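Local structure of polyketide synthase (Lyngbya majuscula 19L, 3QIT) at residues L30-I35 with A83-V88; Q43-P48 with D274-L279. The protein is the thioesterase domain of a curacin-pathway polyketide synthase, a decarboxylating hydrolase thought to release the finished chain with formation of a terminal alkene. All coordinates share one frame; numbering follows the deposited sequence. Where two conformers were deposited one is given.

Overall arrangement
Both contacts belong to a single alpha/beta hydrolase domain and sit on opposite faces of its mixed eight-stranded sheet. Interaction 1 packs strand 28-32, in the middle of that sheet, against helix 78-91; interaction 2 joins helix 43-51 to the C-terminal helix 276-284 on the far face. Their centres lie 19 Å apart, and the nearest atoms, about 6 Å apart, do not touch. Along the chain the segments alternate: 30-35, 43-48, 83-88, then 274-279. Strand 28-32 is followed directly by helix 43-51, so the chain passes from the first contact into the second, and interaction 2 brings the end of the domain back to its early part.

Interaction 1 of 2, residues L30-I35 with A83-V88; sequences LCIHGI and AQIDRV
I32 and I85 meet tip to tip between strand 28-32 and helix 78-91. The helical isoleucine is extended at its outer torsion (chi2 162°), which carries CD1 out toward the strand. There it meets both branches of I32: CG2 at 3.8 Å from I85 CD1, and I32 CD1 at 4.0 Å from the same methyl. The strand isoleucine is instead bent at chi2 (-61°), which sends its CD1 toward the helix, where it also lies 3.9 Å from I85 CG1. I32 was deposited in two conformers, so the finer details of this pair hold for one of them. A turn further along the helix, V88 crosses L30 obliquely, a looser meeting of L30 CD1 with V88 CG1 at 4.2 Å.

L30 and I32 point to one face of the central sheet and C31 to the other, where it touches W42; this is the alternation of a parallel strand flanked by helices on both sides, the sandwich of the alpha/beta hydrolase fold. Helix 104-115 lies alongside, with I85 on L108, and I32 touches the probable nucleophile elbow around S103. Beyond the strand, H33 bends its ring forward over the next residue, ND1 donating to G34 O at 2.8 Å in a nearly straight bond (165°), while NE2 accepts from L61 N, so both nitrogens are gripped and the imidazole cannot easily rotate.

Interaction 2 of 2, residues Q43-P48 with D274-L279; sequences QEVALP and DAAAAL
Helices 43-51 and 276-284 come close at V45 and A276, whose CA atoms are 4.8 Å apart, an approach permitted by the small side chain of A276. The alanine CB points toward the other helix and rests against the backbone between E44 and V45, 3.7 Å from E44 C and 3.9 Å from V45 N. It also meets the first carbon of the glutamate side chain, with A276 CB and E44 CB 3.6 Å apart. From there E44 bends at chi2 (-59°) and leads its carboxylate away from A276, and the side chain contributes only its CB to the contact.

V45 continues the seam deeper into the protein. Its CG2, anti to its own carbonyl carbon, lies over the backbone of A276, 3.9 Å from A276 O, and touches L279 CD2 at 4.0 Å. One turn on, V45 also reaches I283, while A275 and L279 pack down on L265 of the edge strand 261-265. In the alpha/beta hydrolase fold these are the first and last helices flanking the parallel sheet, paired on the same face, and here they join through apolar side chains with no hydrogen bond between the segments.

A275 interrupts the helical run between 271-274 and 276-284: it leaves helical backbone angles yet sits at the N-cap position of the second helix, with its O accepting from L279 N at 2.8 Å. Just before it, D274 OD2 takes a hydrogen bond from G268 N.

Interaction 1 of 2, residues L30-I35 with A83-V88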
ATOM      1  N   LEU B  30     -22.185   5.772  11.438  1.00 13.78           N
ATOM      2  CA  LEU B  30     -21.096   4.925  10.945  1.00 15.25           C
ATOM      3  C   LEU B  30     -19.920   5.040  11.935  1.00 17.29           C
ATOM      4  O   LEU B  30     -19.406   6.133  12.159  1.00 17.51           O
ATOM      5  CB  LEU B  30     -20.697   5.355   9.533  1.00 15.89           C
ATOM      6  CG  LEU B  30     -19.460   4.674   8.904  1.00 15.94           C
ATOM      7  CD1 LEU B  30     -19.701   3.173   8.796  1.00 17.86           C
ATOM      8  CD2 LEU B  30     -19.247   5.258   7.524  1.00 15.31           C
ATOM      9  N   CYS B  31     -19.498   3.907  12.505  1.00 14.50           N
ATOM     10  CA  CYS B  31     -18.476   3.867  13.570  1.00 11.29           C
ATOM     11  C   CYS B  31     -17.250   3.086  13.065  1.00 12.76           C
ATOM     12  O   CYS B  31     -17.390   1.965  12.572  1.00 15.25           O
ATOM     13  CB  CYS B  31     -18.990   3.124  14.798  1.00 12.70           C
ATOM     14  SG  CYS B  31     -20.503   3.870  15.497  1.00 20.27           S
ATOM     15  N   ILE B  32     -16.067   3.676  13.233  1.00 13.53           N
ATOM     16  CA  ILE B  32     -14.809   3.067  12.778  0.50 11.70           C
ATOM     17  C   ILE B  32     -13.948   2.735  14.008  1.00 13.95           C
ATOM     18  O   ILE B  32     -13.501   3.647  14.754  1.00 14.29           O
ATOM     19  CB  ILE B  32     -14.018   4.026  11.808  0.50 11.15           C
ATOM     20  CG1 ILE B  32     -14.932   4.586  10.696  0.50 13.21           C
ATOM     21  CG2 ILE B  32     -12.781   3.305  11.208  0.50 12.65           C
ATOM     22  CD1 ILE B  32     -15.545   3.532   9.781  0.50 11.53           C
ATOM     23  N   HIS B  33     -13.740   1.433  14.247  1.00 13.98           N
ATOM     24  CA  HIS B  33     -12.916   0.958  15.375  1.00 12.76           C
ATOM     25  C   HIS B  33     -11.413   1.231  15.163  1.00 14.36           C
ATOM     26  O   HIS B  33     -11.001   1.598  14.092  1.00 14.80           O
ATOM     27  CB  HIS B  33     -13.152  -0.552  15.638  1.00 12.35           C
ATOM     28  CG  HIS B  33     -12.662  -1.465  14.553  1.00 13.69           C
ATOM     29  ND1 HIS B  33     -11.333  -1.799  14.431  1.00 13.07           N
ATOM     30  CD2 HIS B  33     -13.307  -2.118  13.552  1.00 15.02           C
ATOM     31  CE1 HIS B  33     -11.174  -2.627  13.404  1.00 16.15           C
ATOM     32  NE2 HIS B  33     -12.352  -2.834  12.853  1.00 15.25           N
ATOM     33  N   GLY B  34     -10.627   1.057  16.225  1.00 15.77           N
ATOM     34  CA  GLY B  34      -9.176   1.253  16.147  1.00 17.19           C
ATOM     35  C   GLY B  34      -8.429  -0.056  15.940  1.00 17.89           C
ATOM     36  O   GLY B  34      -9.022  -1.135  15.781  1.00 15.60           O
ATOM     37  N   ILE B  35      -7.104   0.039  15.970  1.00 15.04           N
ATOM     38  CA  ILE B  35      -6.271  -1.099  15.596  1.00 13.33           C
ATOM     39  C   ILE B  35      -6.476  -2.259  16.564  1.00 15.65           C
ATOM     40  O   ILE B  35      -6.603  -2.073  17.780  1.00 19.00           O
ATOM     41  CB  ILE B  35      -4.759  -0.672  15.510  1.00 18.32           C
ATOM     42  CG1 ILE B  35      -3.943  -1.695  14.734  1.00 19.04           C
ATOM     43  CG2 ILE B  35      -4.149  -0.443  16.890  1.00 20.98           C
ATOM     44  CD1 ILE B  35      -4.220  -1.696  13.281  1.00 22.37           C
ATOM     45  N   ALA B  83      -9.849   3.349   1.474  1.00 15.59           N
ATOM     46  CA  ALA B  83     -10.630   2.896   0.330  1.00 15.11           C
ATOM     47  C   ALA B  83     -11.776   1.987   0.783  1.00 14.69           C
ATOM     48  O   ALA B  83     -12.857   1.983   0.184  1.00 15.50           O
ATOM     49  CB  ALA B  83      -9.712   2.158  -0.707  1.00 17.68           C
ATOM     50  N   GLN B  84     -11.505   1.146   1.782  1.00 14.22           N
ATOM     51  CA  GLN B  84     -12.498   0.250   2.343  1.00 12.86           C
ATOM     52  C   GLN B  84     -13.639   1.068   2.950  1.00 14.27           C
ATOM     53  O   GLN B  84     -14.806   0.750   2.726  1.00 15.99           O
ATOM     54  CB  GLN B  84     -11.862  -0.643   3.442  1.00 14.33           C
ATOM     55  CG  GLN B  84     -12.828  -1.664   4.034  1.00 14.27           C
ATOM     56  CD  GLN B  84     -12.300  -2.348   5.309  1.00 15.46           C
ATOM     57  OE1 GLN B  84     -11.125  -2.209   5.697  1.00 14.27           O
ATOM     58  NE2 GLN B  84     -13.182  -3.105   5.953  1.00 16.28           N
ATOM     59  N   ILE B  85     -13.297   2.078   3.759  1.00 15.36           N
ATOM     60  CA  ILE B  85     -14.347   2.941   4.357  1.00 16.33           C
ATOM     61  C   ILE B  85     -15.159   3.707   3.274  1.00 19.42           C
ATOM     62  O   ILE B  85     -16.380   3.784   3.361  1.00 18.43           O
ATOM     63  CB  ILE B  85     -13.781   3.888   5.417  1.00 14.59           C
ATOM     64  CG1 ILE B  85     -13.251   3.084   6.597  1.00 16.70           C
ATOM     65  CG2 ILE B  85     -14.857   4.911   5.904  1.00 17.30           C
ATOM     66  CD1 ILE B  85     -12.306   3.855   7.479  1.00 21.51           C
ATOM     67  N   ASP B  86     -14.477   4.241   2.265  1.00 18.51           N
ATOM     68  CA  ASP B  86     -15.148   4.897   1.111  1.00 18.92           C
ATOM     69  C   ASP B  86     -16.127   3.918   0.449  1.00 22.05           C
ATOM     70  O   ASP B  86     -17.270   4.280   0.131  1.00 21.05           O
ATOM     71  CB  ASP B  86     -14.107   5.359   0.092  1.00 19.66           C
ATOM     72  CG  ASP B  86     -14.600   6.491  -0.828  1.00 27.93           C
ATOM     73  OD1 ASP B  86     -15.471   7.301  -0.422  1.00 24.35           O
ATOM     74  OD2 ASP B  86     -14.070   6.585  -1.959  1.00 25.60           O
ATOM     75  N   ARG B  87     -15.691   2.675   0.246  1.00 18.05           N
ATOM     76  CA  ARG B  87     -16.585   1.658  -0.320  1.00 20.59           C
ATOM     77  C   ARG B  87     -17.835   1.421   0.545  1.00 22.29           C
ATOM     78  O   ARG B  87     -18.943   1.307   0.015  1.00 19.78           O
ATOM     79  CB  ARG B  87     -15.827   0.340  -0.532  1.00 18.71           C
ATOM     80  CG  ARG B  87     -16.692  -0.781  -1.082  1.00 21.79           C
ATOM     81  CD  ARG B  87     -17.194  -0.420  -2.485  1.00 27.02           C
ATOM     82  NE  ARG B  87     -18.077  -1.443  -3.028  1.00 30.59           N
ATOM     83  CZ  ARG B  87     -19.396  -1.459  -2.854  1.00 36.70           C
ATOM     84  NH1 ARG B  87     -19.993  -0.498  -2.149  1.00 32.09           N
ATOM     85  NH2 ARG B  87     -20.123  -2.427  -3.396  1.00 37.86           N
ATOM     86  N   VAL B  88     -17.653   1.366   1.870  1.00 18.49           N
ATOM     87  CA  VAL B  88     -18.764   1.177   2.802  1.00 18.22           C
ATOM     88  C   VAL B  88     -19.748   2.351   2.696  1.00 19.06           C
ATOM     89  O   VAL B  88     -20.968   2.146   2.635  1.00 23.07           O
ATOM     90  CB  VAL B  88     -18.268   1.047   4.272  1.00 18.80           C
ATOM     91  CG1 VAL B  88     -19.465   1.046   5.214  1.00 18.62           C
ATOM     92  CG2 VAL B  88     -17.453  -0.253   4.462  1.00 17.19           C
TER

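Interaction 2 of 2, residues Q43-P48 with D274-L279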
ATOM      1  N   GLN B  43     -20.544  -2.148  20.492  1.00 13.45           N
ATOM      2  CA  GLN B  43     -21.903  -2.571  20.894  1.00 14.78           C
ATOM      3  C   GLN B  43     -22.509  -1.748  22.033  1.00 15.56           C
ATOM      4  O   GLN B  43     -23.706  -1.428  22.010  1.00 17.71           O
ATOM      5  CB  GLN B  43     -21.912  -4.052  21.266  1.00 18.76           C
ATOM      6  CG  GLN B  43     -23.299  -4.531  21.715  1.00 19.21           C
ATOM      7  CD  GLN B  43     -23.521  -5.985  21.419  1.00 22.15           C
ATOM      8  OE1 GLN B  43     -23.907  -6.341  20.317  1.00 20.20           O
ATOM      9  NE2 GLN B  43     -23.306  -6.832  22.407  1.00 22.16           N
ATOM     10  N   GLU B  44     -21.706  -1.445  23.047  1.00 17.32           N
ATOM     11  CA  GLU B  44     -22.214  -0.701  24.201  1.00 21.12           C
ATOM     12  C   GLU B  44     -22.632   0.729  23.864  1.00 17.83           C
ATOM     13  O   GLU B  44     -23.530   1.273  24.508  1.00 20.07           O
ATOM     14  CB  GLU B  44     -21.237  -0.772  25.374  1.00 17.66           C
ATOM     15  CG  GLU B  44     -21.245  -2.163  26.068  1.00 27.71           C
ATOM     16  CD  GLU B  44     -22.635  -2.546  26.608  1.00 36.96           C
ATOM     17  OE1 GLU B  44     -23.206  -1.784  27.427  1.00 38.33           O
ATOM     18  OE2 GLU B  44     -23.174  -3.600  26.204  1.00 37.96           O
ATOM     19  N   VAL B  45     -21.975   1.336  22.873  1.00 16.33           N
ATOM     20  CA  VAL B  45     -22.446   2.602  22.290  1.00 16.60           C
ATOM     21  C   VAL B  45     -23.672   2.414  21.369  1.00 18.69           C
ATOM     22  O   VAL B  45     -24.598   3.242  21.361  1.00 20.48           O
ATOM     23  CB  VAL B  45     -21.300   3.305  21.513  1.00 20.35           C
ATOM     24  CG1 VAL B  45     -21.786   4.616  20.866  1.00 21.57           C
ATOM     25  CG2 VAL B  45     -20.082   3.555  22.441  1.00 19.89           C
ATOM     26  N   ALA B  46     -23.656   1.340  20.576  1.00 17.18           N
ATOM     27  CA  ALA B  46     -24.650   1.125  19.544  1.00 16.33           C
ATOM     28  C   ALA B  46     -26.047   0.835  20.131  1.00 16.99           C
ATOM     29  O   ALA B  46     -27.051   1.316  19.583  1.00 19.72           O
ATOM     30  CB  ALA B  46     -24.217  -0.008  18.635  1.00 17.89           C
ATOM     31  N   LEU B  47     -26.106   0.062  21.214  1.00 17.61           N
ATOM     32  CA  LEU B  47     -27.425  -0.340  21.752  1.00 21.56           C
ATOM     33  C   LEU B  47     -28.321   0.873  22.083  1.00 21.84           C
ATOM     34  O   LEU B  47     -29.442   0.944  21.580  1.00 23.51           O
ATOM     35  CB  LEU B  47     -27.318  -1.349  22.927  1.00 20.67           C
ATOM     36  CG  LEU B  47     -26.693  -2.695  22.497  1.00 21.74           C
ATOM     37  CD1 LEU B  47     -26.430  -3.631  23.678  1.00 24.38           C
ATOM     38  CD2 LEU B  47     -27.563  -3.379  21.464  1.00 26.45           C
ATOM     39  N   PRO B  48     -27.811   1.847  22.867  1.00 23.22           N
ATOM     40  CA  PRO B  48     -28.674   2.998  23.167  1.00 25.72           C
ATOM     41  C   PRO B  48     -28.999   3.847  21.938  1.00 25.49           C
ATOM     42  O   PRO B  48     -30.083   4.429  21.883  1.00 23.49           O
ATOM     43  CB  PRO B  48     -27.862   3.812  24.187  1.00 26.70           C
ATOM     44  CG  PRO B  48     -26.504   3.234  24.176  1.00 24.22           C
ATOM     45  CD  PRO B  48     -26.616   1.831  23.723  1.00 22.79           C
ATOM     46  N   ASP B 274     -15.471   2.557  28.407  1.00 22.43           N
ATOM     47  CA  ASP B 274     -15.439   3.262  29.709  1.00 23.73           C
ATOM     48  C   ASP B 274     -16.640   4.176  29.916  1.00 25.87           C
ATOM     49  O   ASP B 274     -17.104   4.365  31.038  1.00 25.92           O
ATOM     50  CB  ASP B 274     -14.202   4.174  29.799  1.00 25.83           C
ATOM     51  CG  ASP B 274     -12.906   3.418  30.037  1.00 31.62           C
ATOM     52  OD1 ASP B 274     -12.893   2.172  29.941  1.00 28.80           O
ATOM     53  OD2 ASP B 274     -11.890   4.096  30.309  1.00 32.67           O
ATOM     54  N   ALA B 275     -17.104   4.777  28.829  1.00 21.28           N
ATOM     55  CA  ALA B 275     -18.104   5.864  28.887  1.00 22.07           C
ATOM     56  C   ALA B 275     -19.121   5.699  27.750  1.00 18.10           C
ATOM     57  O   ALA B 275     -19.514   6.680  27.099  1.00 20.12           O
ATOM     58  CB  ALA B 275     -17.389   7.208  28.758  1.00 22.32           C
ATOM     59  N   ALA B 276     -19.519   4.454  27.508  1.00 19.41           N
ATOM     60  CA  ALA B 276     -20.313   4.121  26.314  1.00 23.90           C
ATOM     61  C   ALA B 276     -21.642   4.889  26.285  1.00 23.53           C
ATOM     62  O   ALA B 276     -21.999   5.480  25.263  1.00 20.67           O
ATOM     63  CB  ALA B 276     -20.547   2.634  26.237  1.00 22.63           C
ATOM     64  N   ALA B 277     -22.370   4.887  27.403  1.00 26.19           N
ATOM     65  CA  ALA B 277     -23.663   5.593  27.444  1.00 24.98           C
ATOM     66  C   ALA B 277     -23.478   7.092  27.195  1.00 25.89           C
ATOM     67  O   ALA B 277     -24.260   7.714  26.469  1.00 21.89           O
ATOM     68  CB  ALA B 277     -24.365   5.359  28.767  1.00 28.16           C
ATOM     69  N   ALA B 278     -22.452   7.675  27.817  1.00 25.82           N
ATOM     70  CA  ALA B 278     -22.161   9.101  27.644  1.00 22.52           C
ATOM     71  C   ALA B 278     -21.802   9.435  26.208  1.00 25.40           C
ATOM     72  O   ALA B 278     -22.211  10.479  25.673  1.00 20.74           O
ATOM     73  CB  ALA B 278     -21.044   9.557  28.608  1.00 23.98           C
ATOM     74  N   LEU B 279     -21.009   8.561  25.570  1.00 19.78           N
ATOM     75  CA  LEU B 279     -20.673   8.763  24.186  1.00 19.91           C
ATOM     76  C   LEU B 279     -21.915   8.663  23.277  1.00 20.37           C
ATOM     77  O   LEU B 279     -22.102   9.484  22.390  1.00 19.82           O
ATOM     78  CB  LEU B 279     -19.559   7.780  23.772  1.00 20.14           C
ATOM     79  CG  LEU B 279     -19.049   7.910  22.348  1.00 21.69           C
ATOM     80  CD1 LEU B 279     -18.619   9.339  21.999  1.00 21.76           C
ATOM     81  CD2 LEU B 279     -17.869   6.902  22.210  1.00 19.71           C
TER